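Local coordinates for sugar ABC transporter (Agrobacterium radiobacter, PDB 4RXT), which binds a pentose sugar between its two lobes and probably serves as the solute-binding component of an ABC-type carbohydrate importer, at residues I9-K12 against Y18-I21; A123-A126 against K130-G133. All blocks are in the same frame, centred on the assembly; numbering follows the deposited sequence.

Contact 1. Residues I9-K12 against Y18-I21. With ARA (alpha-L-arabinopyranose), chain B.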
ATOM      1  N   ILE A   9       2.565 -15.618   8.135  1.00 13.02           N
ATOM      2  CA  ILE A   9       2.200 -14.301   7.608  1.00 13.52           C
ATOM      3  C   ILE A   9       1.578 -14.504   6.226  1.00 11.37           C
ATOM      4  O   ILE A   9       2.126 -15.242   5.381  1.00 13.53           O
ATOM      5  CB  ILE A   9       3.403 -13.313   7.529  1.00 12.94           C
ATOM      6  CG1 ILE A   9       2.903 -11.919   7.112  1.00 15.65           C
ATOM      7  CG2 ILE A   9       4.577 -13.861   6.690  1.00 15.38           C
ATOM      8  CD1 ILE A   9       3.886 -10.811   7.458  1.00 17.17           C
ATOM      9  N   ILE A  10       0.430 -13.860   6.039  1.00 13.03           N
ATOM     10  CA  ILE A  10      -0.343 -13.973   4.813  1.00 10.87           C
ATOM     11  C   ILE A  10      -0.406 -12.594   4.199  1.00 13.10           C
ATOM     12  O   ILE A  10      -1.031 -11.683   4.731  1.00 12.89           O
ATOM     13  CB  ILE A  10      -1.785 -14.493   5.076  1.00 13.66           C
ATOM     14  CG1 ILE A  10      -1.735 -15.831   5.814  1.00 15.63           C
ATOM     15  CG2 ILE A  10      -2.567 -14.613   3.757  1.00 13.60           C
ATOM     16  CD1 ILE A  10      -3.072 -16.292   6.345  1.00 14.98           C
ATOM     17  N   VAL A  11       0.263 -12.443   3.070  1.00 11.60           N
ATOM     18  CA  VAL A  11       0.300 -11.184   2.346  1.00 11.64           C
ATOM     19  C   VAL A  11      -0.714 -11.178   1.212  1.00 12.57           C
ATOM     20  O   VAL A  11      -1.297 -12.221   0.906  1.00 13.29           O
ATOM     21  CB  VAL A  11       1.698 -10.851   1.834  1.00 12.19           C
ATOM     22  CG1 VAL A  11       2.659 -10.702   3.021  1.00 15.86           C
ATOM     23  CG2 VAL A  11       2.182 -11.915   0.850  1.00 15.01           C
ATOM     24  N   LYS A  12      -0.960 -10.007   0.620  1.00 11.85           N
ATOM     25  CA  LYS A  12      -1.948  -9.930  -0.489  1.00 12.55           C
ATOM     26  C   LYS A  12      -1.441 -10.591  -1.779  1.00 13.42           C
ATOM     27  O   LYS A  12      -2.230 -11.065  -2.576  1.00 13.99           O
ATOM     28  CB  LYS A  12      -2.313  -8.476  -0.819  1.00 12.19           C
ATOM     29  CG  LYS A  12      -2.921  -7.672   0.315  1.00 12.79           C
ATOM     30  CD  LYS A  12      -3.469  -6.364  -0.198  1.00 11.62           C
ATOM     31  CE  LYS A  12      -4.035  -5.488   0.897  1.00 14.30           C
ATOM     32  NZ  LYS A  12      -4.715  -4.304   0.288  1.00 17.74           N
ATOM     33  N   TYR A  18       6.551  -4.816  -2.961  1.00 12.27           N
ATOM     34  CA  TYR A  18       6.122  -4.288  -1.686  1.00 13.20           C
ATOM     35  C   TYR A  18       5.921  -5.408  -0.643  1.00 13.01           C
ATOM     36  O   TYR A  18       6.407  -5.323   0.488  1.00 13.33           O
ATOM     37  CB  TYR A  18       4.815  -3.540  -1.870  1.00 13.09           C
ATOM     38  CG  TYR A  18       4.275  -2.973  -0.580  1.00 12.91           C
ATOM     39  CD1 TYR A  18       4.687  -1.736  -0.095  1.00 13.71           C
ATOM     40  CD2 TYR A  18       3.307  -3.669   0.169  1.00 13.87           C
ATOM     41  CE1 TYR A  18       4.168  -1.215   1.084  1.00 13.63           C
ATOM     42  CE2 TYR A  18       2.814  -3.150   1.354  1.00 12.23           C
ATOM     43  CZ  TYR A  18       3.211  -1.910   1.790  1.00 11.61           C
ATOM     44  OH  TYR A  18       2.709  -1.376   2.960  1.00 15.61           O
ATOM     45  N   TRP A  19       5.170  -6.436  -1.043  1.00 14.37           N
ATOM     46  CA  TRP A  19       4.912  -7.567  -0.130  1.00 14.03           C
ATOM     47  C   TRP A  19       6.149  -8.372   0.173  1.00 16.86           C
ATOM     48  O   TRP A  19       6.259  -8.952   1.230  1.00 14.02           O
ATOM     49  CB  TRP A  19       3.761  -8.478  -0.628  1.00 10.84           C
ATOM     50  CG  TRP A  19       2.475  -7.727  -0.640  1.00 12.40           C
ATOM     51  CD1 TRP A  19       1.797  -7.303  -1.722  1.00 14.98           C
ATOM     52  CD2 TRP A  19       1.844  -7.147   0.495  1.00 13.32           C
ATOM     53  NE1 TRP A  19       0.741  -6.513  -1.347  1.00 13.62           N
ATOM     54  CE2 TRP A  19       0.742  -6.418   0.022  1.00 14.21           C
ATOM     55  CE3 TRP A  19       2.096  -7.185   1.858  1.00 12.51           C
ATOM     56  CZ2 TRP A  19      -0.087  -5.752   0.870  1.00 14.08           C
ATOM     57  CZ3 TRP A  19       1.265  -6.531   2.702  1.00 14.80           C
ATOM     58  CH2 TRP A  19       0.197  -5.820   2.205  1.00 13.70           C
ATOM     59  N   GLN A  20       7.083  -8.393  -0.773  1.00 14.64           N
ATOM     60  CA  GLN A  20       8.386  -9.043  -0.524  1.00 14.77           C
ATOM     61  C   GLN A  20       9.188  -8.315   0.565  1.00 11.36           C
ATOM     62  O   GLN A  20       9.913  -8.936   1.345  1.00 16.84           O
ATOM     63  CB  GLN A  20       9.177  -9.175  -1.812  1.00 16.88           C
ATOM     64  CG  GLN A  20       8.511 -10.192  -2.727  1.00 17.80           C
ATOM     65  CD  GLN A  20       8.896 -10.094  -4.192  1.00 22.28           C
ATOM     66  OE1 GLN A  20       9.766  -9.299  -4.584  1.00 29.41           O
ATOM     67  NE2 GLN A  20       8.208 -10.890  -5.030  1.00 29.44           N
ATOM     68  N   ILE A  21       9.000  -7.012   0.683  1.00 14.83           N
ATOM     69  CA  ILE A  21       9.643  -6.245   1.772  1.00 15.72           C
ATOM     70  C   ILE A  21       9.010  -6.650   3.102  1.00 13.96           C
ATOM     71  O   ILE A  21       9.683  -6.933   4.064  1.00 14.45           O
ATOM     72  CB  ILE A  21       9.534  -4.715   1.604  1.00 18.20           C
ATOM     73  CG1 ILE A  21      10.272  -4.234   0.337  1.00 16.01           C
ATOM     74  CG2 ILE A  21      10.125  -4.017   2.841  1.00 14.77           C
ATOM     75  CD1 ILE A  21       9.909  -2.809  -0.073  1.00 19.14           C
TER
HETATM   76  C1  ARA B 401       0.755  -1.009  -1.145  1.00 14.51           C
HETATM   77  C2  ARA B 401      -0.520  -1.027  -0.280  1.00 21.84           C
HETATM   78  C3  ARA B 401      -1.136  -2.416  -0.319  1.00 26.15           C
HETATM   79  C4  ARA B 401      -1.333  -2.907  -1.764  1.00 25.71           C
HETATM   80  C5  ARA B 401      -0.579  -2.087  -2.724  1.00 17.84           C
HETATM   81  O1  ARA B 401       0.690   0.398  -1.347  1.00 15.13           O
HETATM   82  O2  ARA B 401      -0.213  -0.705   1.089  1.00 15.75           O
HETATM   83  O3  ARA B 401      -2.342  -2.394   0.462  1.00 21.89           O
HETATM   84  O4  ARA B 401      -2.661  -2.697  -2.249  1.00 34.06           O
HETATM   85  O5  ARA B 401       0.772  -1.778  -2.341  1.00 22.23           O

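Contact 2. Residues A123-A126 against K130-G133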
ATOM      1  N   ALA A 123       3.270  20.016  -6.977  1.00 12.18           N
ATOM      2  CA  ALA A 123       3.934  19.676  -8.242  1.00 12.85           C
ATOM      3  C   ALA A 123       3.328  20.433  -9.417  1.00 11.37           C
ATOM      4  O   ALA A 123       4.058  20.946 -10.303  1.00 14.46           O
ATOM      5  CB  ALA A 123       3.887  18.176  -8.468  1.00 11.86           C
ATOM      6  N   ILE A 124       1.997  20.520  -9.416  1.00 12.65           N
ATOM      7  CA  ILE A 124       1.301  21.286 -10.454  1.00 10.22           C
ATOM      8  C   ILE A 124       1.699  22.778 -10.373  1.00 14.02           C
ATOM      9  O   ILE A 124       1.912  23.438 -11.385  1.00 15.23           O
ATOM     10  CB  ILE A 124      -0.213  21.080 -10.401  1.00 12.02           C
ATOM     11  CG1 ILE A 124      -0.502  19.623 -10.771  1.00 12.84           C
ATOM     12  CG2 ILE A 124      -0.914  22.060 -11.326  1.00 14.86           C
ATOM     13  CD1 ILE A 124      -1.888  19.173 -10.396  1.00 10.92           C
ATOM     14  N   LYS A 125       1.755  23.311  -9.162  1.00 12.14           N
ATOM     15  CA  LYS A 125       2.176  24.696  -8.957  1.00 14.54           C
ATOM     16  C   LYS A 125       3.592  24.957  -9.471  1.00 19.90           C
ATOM     17  O   LYS A 125       3.847  25.972 -10.112  1.00 18.69           O
ATOM     18  CB  LYS A 125       2.100  25.056  -7.492  1.00 16.25           C
ATOM     19  CG  LYS A 125       2.612  26.440  -7.167  1.00 19.77           C
ATOM     20  CD  LYS A 125       2.059  26.921  -5.845  1.00 34.55           C
ATOM     21  CE  LYS A 125       2.640  26.128  -4.726  1.00 30.82           C
ATOM     22  NZ  LYS A 125       2.090  26.703  -3.475  1.00 36.19           N
ATOM     23  N   ALA A 126       4.518  24.044  -9.190  1.00 15.56           N
ATOM     24  CA  ALA A 126       5.867  24.228  -9.718  1.00 15.99           C
ATOM     25  C   ALA A 126       5.878  24.235 -11.242  1.00 17.16           C
ATOM     26  O   ALA A 126       6.619  24.994 -11.888  1.00 21.33           O
ATOM     27  CB  ALA A 126       6.791  23.129  -9.196  1.00 18.43           C
ATOM     28  N   LYS A 130       0.553  27.739 -10.635  1.00 18.87           N
ATOM     29  CA  LYS A 130      -0.685  27.760  -9.868  1.00 18.47           C
ATOM     30  C   LYS A 130      -1.229  26.367  -9.642  1.00 17.11           C
ATOM     31  O   LYS A 130      -0.871  25.416 -10.309  1.00 19.96           O
ATOM     32  CB  LYS A 130      -1.703  28.696 -10.510  1.00 32.04           C
ATOM     33  CG  LYS A 130      -2.097  28.365 -11.927  1.00 39.39           C
ATOM     34  CD  LYS A 130      -2.669  29.564 -12.686  1.00 38.02           C
ATOM     35  CE  LYS A 130      -3.916  29.145 -13.478  1.00 52.65           C
ATOM     36  NZ  LYS A 130      -4.214  29.891 -14.744  1.00 47.43           N
ATOM     37  N   GLU A 131      -2.076  26.265  -8.639  1.00 16.99           N
ATOM     38  CA  GLU A 131      -2.752  25.023  -8.261  1.00 17.95           C
ATOM     39  C   GLU A 131      -4.099  24.880  -9.002  1.00 15.91           C
ATOM     40  O   GLU A 131      -5.169  24.779  -8.379  1.00 22.43           O
ATOM     41  CB  GLU A 131      -2.965  24.986  -6.740  1.00 19.78           C
ATOM     42  CG  GLU A 131      -1.660  24.978  -5.970  1.00 16.63           C
ATOM     43  CD  GLU A 131      -1.802  25.248  -4.471  1.00 22.95           C
ATOM     44  OE1 GLU A 131      -2.889  25.626  -3.971  1.00 37.55           O
ATOM     45  OE2 GLU A 131      -0.773  25.117  -3.766  1.00 35.99           O
ATOM     46  N   GLU A 132      -4.049  24.851 -10.331  1.00 16.19           N
ATOM     47  CA  GLU A 132      -5.262  24.694 -11.145  1.00 15.45           C
ATOM     48  C   GLU A 132      -5.071  23.614 -12.179  1.00 20.41           C
ATOM     49  O   GLU A 132      -3.972  23.390 -12.678  1.00 20.28           O
ATOM     50  CB  GLU A 132      -5.592  25.960 -11.871  1.00 22.64           C
ATOM     51  CG  GLU A 132      -5.895  27.080 -10.916  1.00 30.27           C
ATOM     52  CD  GLU A 132      -7.118  27.845 -11.344  1.00 61.05           C
ATOM     53  OE1 GLU A 132      -6.982  28.880 -12.026  1.00104.66           O
ATOM     54  OE2 GLU A 132      -8.238  27.383 -11.031  1.00 96.02           O
ATOM     55  N   GLY A 133      -6.158  22.954 -12.522  1.00 17.57           N
ATOM     56  CA  GLY A 133      -6.124  22.024 -13.608  1.00 15.33           C
ATOM     57  C   GLY A 133      -6.866  20.744 -13.312  1.00 14.28           C
ATOM     58  O   GLY A 133      -7.337  20.498 -12.188  1.00 17.08           O
TER

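Contact 1. Residues I9-K12 against Y18-I21
Lys-12, just past strand 9-11, passes obliquely across the indole of Trp-19 from helix 17-33 and ends at the bound arabinopyranose. Lys-12 CB sits 3.7 Å from Trp-19 NE1. Lys-12 CG makes the closest approach, 3.5 Å from Trp-19 CZ2, and Lys-12 CD stays at 3.6 Å from the same carbon. CE draws off from the indole and is nearer to the sugar O3. Lys-12 NZ then donates a hydrogen bond of 3.1 Å to O3 of the arabinopyranose. CG of Lys-12 lies anti to the carbonyl carbon (chi1 -60°), and the chain is extended beyond it. This carries the ammonium past the indole to the sugar.

The backbone N of Lys-12 lies over the centre of one indole face, 4.0 Å above the plane. The opposite face is covered by Tyr-18, whose CD2 stands over the indole centre. Val-11 meets the indole obliquely, with Val-11 CB 3.7 Å from Trp-19 CE3 and CG1 beside it. Trp-19 NE1 is hydrogen-bonded to Glu-45, which also binds the sugar. Tyr-18 presents a ring face to the ligand, with C1 of the arabinopyranose over the ring centre, 3.7 Å above its plane. Its OH is hydrogen-bonded to Asp-93, which also binds the sugar.

The segments open the beta-alpha-beta unit formed by strand 9-11, helix 17-33 and strand 39-41, and the pocket lies at the C-terminal end of this first strand. Asp-93 is a weak, long second partner of Lys-12 NZ. The chemistry is that of a carbohydrate site. Aromatic rings pack against sugar carbons, with Trp-19 CZ2 3.7 Å from C3 of the arabinopyranose, while Lys-12 and the carboxylates take the hydroxyls.

Contact 2. Residues A123-A126 against K130-G133
Ile-124, near the end of helix 109-128, packs its CG2 methyl against the backbone of the returning chain. Ile-124 CG2 lies 3.5 Å from Lys-130 O and 3.6 Å from Glu-132 O. CG2 is anti to the backbone N of Ile-124, which directs the methyl to these two carbonyls. Beside it the main chains themselves meet. Lys-125 CA makes a CA-H...O contact of 3.4 Å with Lys-130 O, with an angle of 141° at the hydrogen. This is the close-packed part of the contact, and Ile-124 is its buried residue.

The outer side is looser. Lys-125 and Glu-131 lie side by side and point the same way. Their alkyl parts only graze, with Lys-125 CB 4.1 Å from Glu-131 CG. Lys-125 bends at chi3 (69°). Lys-125 NZ to Glu-131 OE2, 3.3 Å, is a salt bridge whose hydrogen bond is weak. Lys-125 is exposed, and Glu-131 also touches Tyr-162. The side chains of Lys-130 and Glu-132 are exposed and set off from the helix, although the backbones of both residues take part.

The turn joins the helix to strand 133-139. Thr-128 OG1 bonds to Ile-124 O and to Lys-130 N, so one hydroxyl bridges the helix end and the start of the returning chain. Gly-133 then enters the sheet, paired with Gly-164 and Lys-166. It has a positive phi (137°), a conformation suited to glycine. The inner side thus rests on apolar contact with carbonyls and on Thr-128 OG1. The outer ion pair is weak, and water probably competes for it.

In the fold
The two contacts lie on opposite sides of the chain's centre. Their centres are about 35 Å apart and their nearest atoms about 22 Å apart. Contact 1 is buried, its centre about 10 Å from the chain centre, and supplies Lys-12, Tyr-18 and Trp-19 to the arabinopyranose pocket. Contact 2 is at the surface, about 26 Å from that centre and away from the sugar. In the two-lobed periplasmic binding protein fold, contact 1 starts from strand 9-11 of one sheet, and contact 2 leads into strand 133-139 of the other. The sugar lies between the lobes, where Ser-146 and Arg-150 also bind it.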